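Local coordinates for quinoline 2-oxidoreductase medium subunit (Pseudomonas putida, PDB 1T3Q), which binds FAD as the medium subunit of a molybdenum hydroxylase that oxidises quinoline, and probably serves in its electron transfer, at residues 1-6 / 39-44; 179-184 / 272-277. All coordinates share one frame; numbering follows the deposited sequence.

Overall arrangement
From the N terminus, the opening segment 1-6 meets residues 39-44 in contact 1, closing a loop that includes strands 7-9 and 28-30, helix 14-23 and the start of helix 36-41, all part of the FAD-binding domain. Only after that loop is complete does contact 2 begin: strand 177-183 is met by helix 261-284 through 179-184 and 272-277, enclosing the remaining strands of the second sheet and the intervening helices of the C-terminal domain. The two loops therefore follow in series, neither nested nor crossed. The centres of contact 1 and contact 2 lie about 37 Å apart. Contact 1 adjoins the small and large subunits; contact 2 joins strand to helix and touches the large subunit.

Contact 1 of 2, residues 1-6 / 39-44; sequences MKFPAF and LLAFRL
The carbonyl oxygen of Lys2 is gripped by two nitrogens of one guanidinium: Arg43 NE donates to Lys2 O at 2.8 Å and Arg43 NH2 to the same oxygen at 3.1 Å. NE approaches almost in line with the carbonyl (C=O...N 171°), while NH2 sits 53° above the carbonyl plane; the oxygen lies at the edge of the guanidinium, close to its plane. Arg43 leaves helix 36-41 through a Schellman motif, and its chain, extended from CG to NE (chi3 171°), reaches back to the N-terminal segment. Pro4 CA rests over the centre of one guanidinium face, and NH1 forms a salt bridge with Asp129 of the large subunit. An alanine in place of Arg43 would probably leave the Lys2 carbonyl without both donors, Pro4 without that flat support and Asp129 of the large subunit without its charged mate. Preceding Lys2 in the chain, Met1 CA makes a C-H...O contact of 3.0 Å with Ala41 O, and the bent methionine chain lies alongside Phe42, with CE 3.4 Å from Phe42 CE2. The Phe3 ring turns its edge to the helix, CD2 coming within 3.6 Å of Ala41 N. Leu40 gives one methyl to each of two rings: CD2 meets Pro4 CD at 3.8 Å, and CD1 meets Phe6 CE2 tip to tip at 3.9 Å. Lys2 NZ pairs with Asp33 and Glu49 of the small subunit. Thus the N-terminal segment lies across the end of helix 36-41, which carries FAD-binding Leu36, while Leu40 and Phe6 both pack on Leu50 of strand 49-52.

Contact 2 of 2, residues 179-184 / 272-277; sequences EFDEYA and TQRVIL
Val275, Asp181 and Arg274 carry most of the meeting between strand 177-183 and helix 261-284. Val275 projects one methyl at the strand backbone: CG2, anti to the backbone N, lies 3.1 Å from Glu179 O, a tight apolar-to-carbonyl approach, and 4.1 Å from Glu179 CB. The same methyl is 3.9 Å from Phe180 N, so it packs on the peptide linking these two residues. One helical position earlier, Arg274 crosses Asp181 at an oblique angle and bends at chi3 (-61°), which turns NE out of the line of the chain. Its NH2 forms a salt bridge with Asp181 OD1, modelled at 2.7 Å; the oxygen's position is less certain because it also crowds Arg274 CD. OD1 lies at the guanidinium edge near its plane, yet the carboxylate and guanidinium planes are turned 47° apart. The other carboxylate oxygen, Asp181 OD2, accepts from Glu182 N at 2.8 Å, from above the carboxylate plane, an additional hold on the group's rotation. This is helix-on-sheet packing in the C-terminal domain of the CO dehydrogenase flavoprotein family: within this chain, strand 177-183 is an outermost member of a four-stranded antiparallel sheet, and the helix runs nearly antiparallel to it, with local axes 7.8 Å apart at an angle of 158°. Alternation along the strand directs CB of Glu179 and Asp181 toward the helix, while the CB atoms of Phe180 and Glu182 point away from it; the Phe180 ring meets that of His99. Beyond its CB, Glu179 leads off to a salt bridge with Lys95. Arg274 also packs on Thr652 of the large subunit.

Contact 1 of 2, residues 1-6 / 39-44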
loop_
_atom_site.group_PDB
_atom_site.type_symbol
_atom_site.label_atom_id
_atom_site.label_comp_id
_atom_site.label_asym_id
_atom_site.label_seq_id
_atom_site.Cartn_x
_atom_site.Cartn_y
_atom_site.Cartn_z
ATOM N N MET C 1 13.482 -3.905 25.125
ATOM C CA MET C 1 12.870 -2.800 25.911
ATOM C C MET C 1 11.405 -3.105 26.227
ATOM O O MET C 1 10.715 -2.300 26.852
ATOM C CB MET C 1 12.999 -1.482 25.142
ATOM C CG MET C 1 12.423 -0.266 25.837
ATOM S SD MET C 1 13.584 1.118 25.883
ATOM C CE MET C 1 13.618 1.455 27.652
ATOM N N LYS C 2 10.927 -4.265 25.786
ATOM C CA LYS C 2 9.558 -4.669 26.085
ATOM C C LYS C 2 9.632 -5.435 27.410
ATOM O O LYS C 2 10.601 -6.159 27.659
ATOM C CB LYS C 2 8.995 -5.576 24.985
ATOM C CG LYS C 2 8.883 -4.926 23.608
ATOM C CD LYS C 2 8.071 -3.641 23.642
ATOM C CE LYS C 2 7.961 -3.021 22.254
ATOM N NZ LYS C 2 7.161 -1.761 22.254
ATOM N N PHE C 3 8.627 -5.264 28.262
ATOM C CA PHE C 3 8.608 -5.940 29.557
ATOM C C PHE C 3 8.680 -7.453 29.400
ATOM O O PHE C 3 8.279 -7.999 28.374
ATOM C CB PHE C 3 7.306 -5.657 30.316
ATOM C CG PHE C 3 6.934 -4.208 30.401
ATOM C CD1 PHE C 3 5.592 -3.841 30.506
ATOM C CD2 PHE C 3 7.904 -3.211 30.393
ATOM C CE1 PHE C 3 5.224 -2.508 30.597
ATOM C CE2 PHE C 3 7.541 -1.867 30.486
ATOM C CZ PHE C 3 6.203 -1.518 30.587
ATOM N N PRO C 4 9.220 -8.147 30.412
ATOM C CA PRO C 4 9.279 -9.606 30.316
ATOM C C PRO C 4 7.847 -10.028 30.662
ATOM O O PRO C 4 7.065 -9.199 31.136
ATOM C CB PRO C 4 10.300 -9.983 31.391
ATOM C CG PRO C 4 10.135 -8.911 32.407
ATOM C CD PRO C 4 9.985 -7.660 31.574
ATOM N N ALA C 5 7.491 -11.284 30.427
ATOM C CA ALA C 5 6.129 -11.741 30.702
ATOM C C ALA C 5 5.790 -11.904 32.186
ATOM O O ALA C 5 6.662 -12.172 33.007
ATOM C CB ALA C 5 5.870 -13.049 29.967
ATOM N N PHE C 6 4.512 -11.724 32.518
ATOM C CA PHE C 6 4.029 -11.874 33.891
ATOM C C PHE C 6 2.503 -11.871 33.934
ATOM O O PHE C 6 1.851 -11.387 33.009
ATOM C CB PHE C 6 4.583 -10.754 34.790
ATOM C CG PHE C 6 4.340 -9.362 34.261
ATOM C CD1 PHE C 6 3.080 -8.774 34.348
ATOM C CD2 PHE C 6 5.370 -8.651 33.647
ATOM C CE1 PHE C 6 2.851 -7.496 33.828
ATOM C CE2 PHE C 6 5.151 -7.378 33.126
ATOM C CZ PHE C 6 3.887 -6.798 33.217
ATOM N N LEU C 39 12.011 -0.257 35.046
ATOM C CA LEU C 39 12.886 -1.373 35.405
ATOM C C LEU C 39 12.550 -2.594 34.565
ATOM O O LEU C 39 13.444 -3.329 34.136
ATOM C CB LEU C 39 12.744 -1.731 36.888
ATOM C CG LEU C 39 13.303 -0.753 37.922
ATOM C CD1 LEU C 39 13.006 -1.268 39.324
ATOM C CD2 LEU C 39 14.803 -0.596 37.718
ATOM N N LEU C 40 11.256 -2.815 34.338
ATOM C CA LEU C 40 10.797 -3.939 33.531
ATOM C C LEU C 40 11.204 -3.741 32.078
ATOM O O LEU C 40 11.546 -4.700 31.384
ATOM C CB LEU C 40 9.272 -4.081 33.624
ATOM C CG LEU C 40 8.717 -4.687 34.917
ATOM C CD1 LEU C 40 7.205 -4.550 34.950
ATOM C CD2 LEU C 40 9.117 -6.153 34.996
ATOM N N ALA C 41 11.158 -2.492 31.620
ATOM C CA ALA C 41 11.532 -2.164 30.248
ATOM C C ALA C 41 12.999 -2.517 30.003
ATOM O O ALA C 41 13.375 -2.911 28.899
ATOM C CB ALA C 41 11.290 -0.676 29.976
ATOM N N PHE C 42 13.820 -2.374 31.039
ATOM C CA PHE C 42 15.244 -2.694 30.951
ATOM C C PHE C 42 15.477 -4.137 31.369
ATOM O O PHE C 42 16.616 -4.603 31.417
ATOM C CB PHE C 42 16.047 -1.772 31.866
ATOM C CG PHE C 42 16.160 -0.365 31.359
ATOM C CD1 PHE C 42 16.112 0.708 32.240
ATOM C CD2 PHE C 42 16.335 -0.110 30.003
ATOM C CE1 PHE C 42 16.237 2.016 31.775
ATOM C CE2 PHE C 42 16.462 1.193 29.530
ATOM C CZ PHE C 42 16.412 2.256 30.415
ATOM N N ARG C 43 14.390 -4.831 31.686
ATOM C CA ARG C 43 14.451 -6.216 32.116
ATOM C C ARG C 43 15.441 -6.399 33.255
ATOM O O ARG C 43 16.269 -7.312 33.241
ATOM C CB ARG C 43 14.803 -7.122 30.930
ATOM C CG ARG C 43 13.778 -7.014 29.812
ATOM C CD ARG C 43 13.732 -8.235 28.915
ATOM N NE ARG C 43 12.592 -8.146 28.006
ATOM C CZ ARG C 43 12.095 -9.163 27.312
ATOM N NH1 ARG C 43 12.633 -10.374 27.413
ATOM N NH2 ARG C 43 11.045 -8.972 26.525
ATOM N N LEU C 44 15.343 -5.513 34.243
ATOM C CA LEU C 44 16.202 -5.549 35.421
ATOM C C LEU C 44 15.533 -6.351 36.536
ATOM O O LEU C 44 16.161 -6.669 37.544
ATOM C CB LEU C 44 16.504 -4.128 35.903
ATOM C CG LEU C 44 17.332 -3.284 34.929
ATOM C CD1 LEU C 44 17.492 -1.874 35.469
ATOM C CD2 LEU C 44 18.694 -3.940 34.723
#

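Contact 2 of 2, residues 179-184 / 272-277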
loop_
_atom_site.group_PDB
_atom_site.type_symbol
_atom_site.label_atom_id
_atom_site.label_comp_id
_atom_site.label_asym_id
_atom_site.label_seq_id
_atom_site.Cartn_x
_atom_site.Cartn_y
_atom_site.Cartn_z
ATOM N N GLU C 179 11.328 24.734 54.898
ATOM C CA GLU C 179 11.585 25.239 53.558
ATOM C C GLU C 179 12.476 24.181 52.922
ATOM O O GLU C 179 13.296 23.560 53.603
ATOM C CB GLU C 179 12.286 26.603 53.589
ATOM C CG GLU C 179 11.402 27.733 54.111
ATOM C CD GLU C 179 10.175 27.995 53.242
ATOM O OE1 GLU C 179 9.310 28.795 53.661
ATOM O OE2 GLU C 179 10.071 27.415 52.141
ATOM N N PHE C 180 12.305 23.970 51.624
ATOM C CA PHE C 180 13.064 22.954 50.906
ATOM C C PHE C 180 13.583 23.485 49.579
ATOM O O PHE C 180 13.001 24.395 48.990
ATOM C CB PHE C 180 12.158 21.742 50.651
ATOM C CG PHE C 180 12.742 20.719 49.714
ATOM C CD1 PHE C 180 13.499 19.656 50.202
ATOM C CD2 PHE C 180 12.526 20.811 48.341
ATOM C CE1 PHE C 180 14.030 18.697 49.336
ATOM C CE2 PHE C 180 13.053 19.858 47.463
ATOM C CZ PHE C 180 13.805 18.798 47.962
ATOM N N ASP C 181 14.681 22.905 49.114
ATOM C CA ASP C 181 15.262 23.291 47.842
ATOM C C ASP C 181 16.221 22.196 47.403
ATOM O O ASP C 181 16.599 21.341 48.198
ATOM C CB ASP C 181 16.002 24.620 47.966
ATOM C CG ASP C 181 16.191 25.307 46.629
ATOM O OD1 ASP C 181 16.831 26.377 46.608
ATOM O OD2 ASP C 181 15.698 24.787 45.602
ATOM N N GLU C 182 16.604 22.215 46.134
ATOM C CA GLU C 182 17.513 21.207 45.614
ATOM C C GLU C 182 18.198 21.729 44.360
ATOM O O GLU C 182 17.815 22.764 43.822
ATOM C CB GLU C 182 16.741 19.927 45.281
ATOM C CG GLU C 182 15.858 20.030 44.035
ATOM C CD GLU C 182 15.021 18.784 43.806
ATOM O OE1 GLU C 182 14.629 18.522 42.647
ATOM O OE2 GLU C 182 14.744 18.069 44.791
ATOM N N TYR C 183 19.217 21.008 43.910
ATOM C CA TYR C 183 19.945 21.379 42.707
ATOM C C TYR C 183 19.762 20.264 41.686
ATOM O O TYR C 183 20.164 19.127 41.924
ATOM C CB TYR C 183 21.435 21.538 43.004
ATOM C CG TYR C 183 22.247 22.048 41.832
ATOM C CD1 TYR C 183 22.392 23.415 41.604
ATOM C CD2 TYR C 183 22.885 21.163 40.959
ATOM C CE1 TYR C 183 23.160 23.896 40.541
ATOM C CE2 TYR C 183 23.656 21.633 39.890
ATOM C CZ TYR C 183 23.790 23.000 39.690
ATOM O OH TYR C 183 24.571 23.477 38.658
ATOM N N ALA C 184 19.144 20.596 40.559
ATOM C CA ALA C 184 18.915 19.643 39.476
ATOM C C ALA C 184 19.225 20.369 38.170
ATOM O O ALA C 184 18.977 21.569 38.059
ATOM C CB ALA C 184 17.464 19.170 39.489
ATOM N N THR C 272 22.278 24.285 51.009
ATOM C CA THR C 272 21.956 24.273 52.432
ATOM C C THR C 272 21.915 25.691 52.986
ATOM O O THR C 272 21.002 26.053 53.729
ATOM C CB THR C 272 22.981 23.439 53.220
ATOM O OG1 THR C 272 22.861 22.064 52.835
ATOM C CG2 THR C 272 22.747 23.564 54.722
ATOM N N GLN C 273 22.905 26.497 52.617
ATOM C CA GLN C 273 22.959 27.878 53.067
ATOM C C GLN C 273 21.718 28.615 52.581
ATOM O O GLN C 273 21.095 29.374 53.326
ATOM C CB GLN C 273 24.219 28.552 52.520
ATOM C CG GLN C 273 24.234 30.055 52.678
ATOM C CD GLN C 273 25.547 30.675 52.238
ATOM O OE1 GLN C 273 25.642 31.887 52.069
ATOM N NE2 GLN C 273 26.570 29.843 52.062
ATOM N N ARG C 274 21.352 28.372 51.328
ATOM C CA ARG C 274 20.192 29.012 50.728
ATOM C C ARG C 274 18.887 28.665 51.442
ATOM O O ARG C 274 18.079 29.548 51.736
ATOM C CB ARG C 274 20.079 28.614 49.254
ATOM C CG ARG C 274 18.924 29.281 48.529
ATOM C CD ARG C 274 18.603 28.564 47.228
ATOM N NE ARG C 274 19.720 28.566 46.290
ATOM C CZ ARG C 274 19.739 27.868 45.157
ATOM N NH1 ARG C 274 20.795 27.931 44.355
ATOM N NH2 ARG C 274 18.709 27.101 44.830
ATOM N N VAL C 275 18.680 27.380 51.717
ATOM C CA VAL C 275 17.458 26.936 52.379
ATOM C C VAL C 275 17.367 27.412 53.834
ATOM O O VAL C 275 16.277 27.720 54.328
ATOM C CB VAL C 275 17.311 25.384 52.298
ATOM C CG1 VAL C 275 18.351 24.696 53.174
ATOM C CG2 VAL C 275 15.901 24.976 52.702
ATOM N N ILE C 276 18.500 27.486 54.522
ATOM C CA ILE C 276 18.493 27.958 55.903
ATOM C C ILE C 276 18.014 29.410 55.931
ATOM O O ILE C 276 17.136 29.767 56.717
ATOM C CB ILE C 276 19.895 27.892 56.537
ATOM C CG1 ILE C 276 20.284 26.433 56.786
ATOM C CG2 ILE C 276 19.920 28.699 57.839
ATOM C CD1 ILE C 276 21.707 26.258 57.276
ATOM N N LEU C 277 18.591 30.245 55.071
ATOM C CA LEU C 277 18.197 31.648 55.011
ATOM C C LEU C 277 16.720 31.766 54.651
ATOM O O LEU C 277 16.000 32.602 55.197
ATOM C CB LEU C 277 19.052 32.398 53.980
ATOM C CG LEU C 277 20.497 32.665 54.408
ATOM C CD1 LEU C 277 21.342 33.111 53.222
ATOM C CD2 LEU C 277 20.497 33.728 55.499
#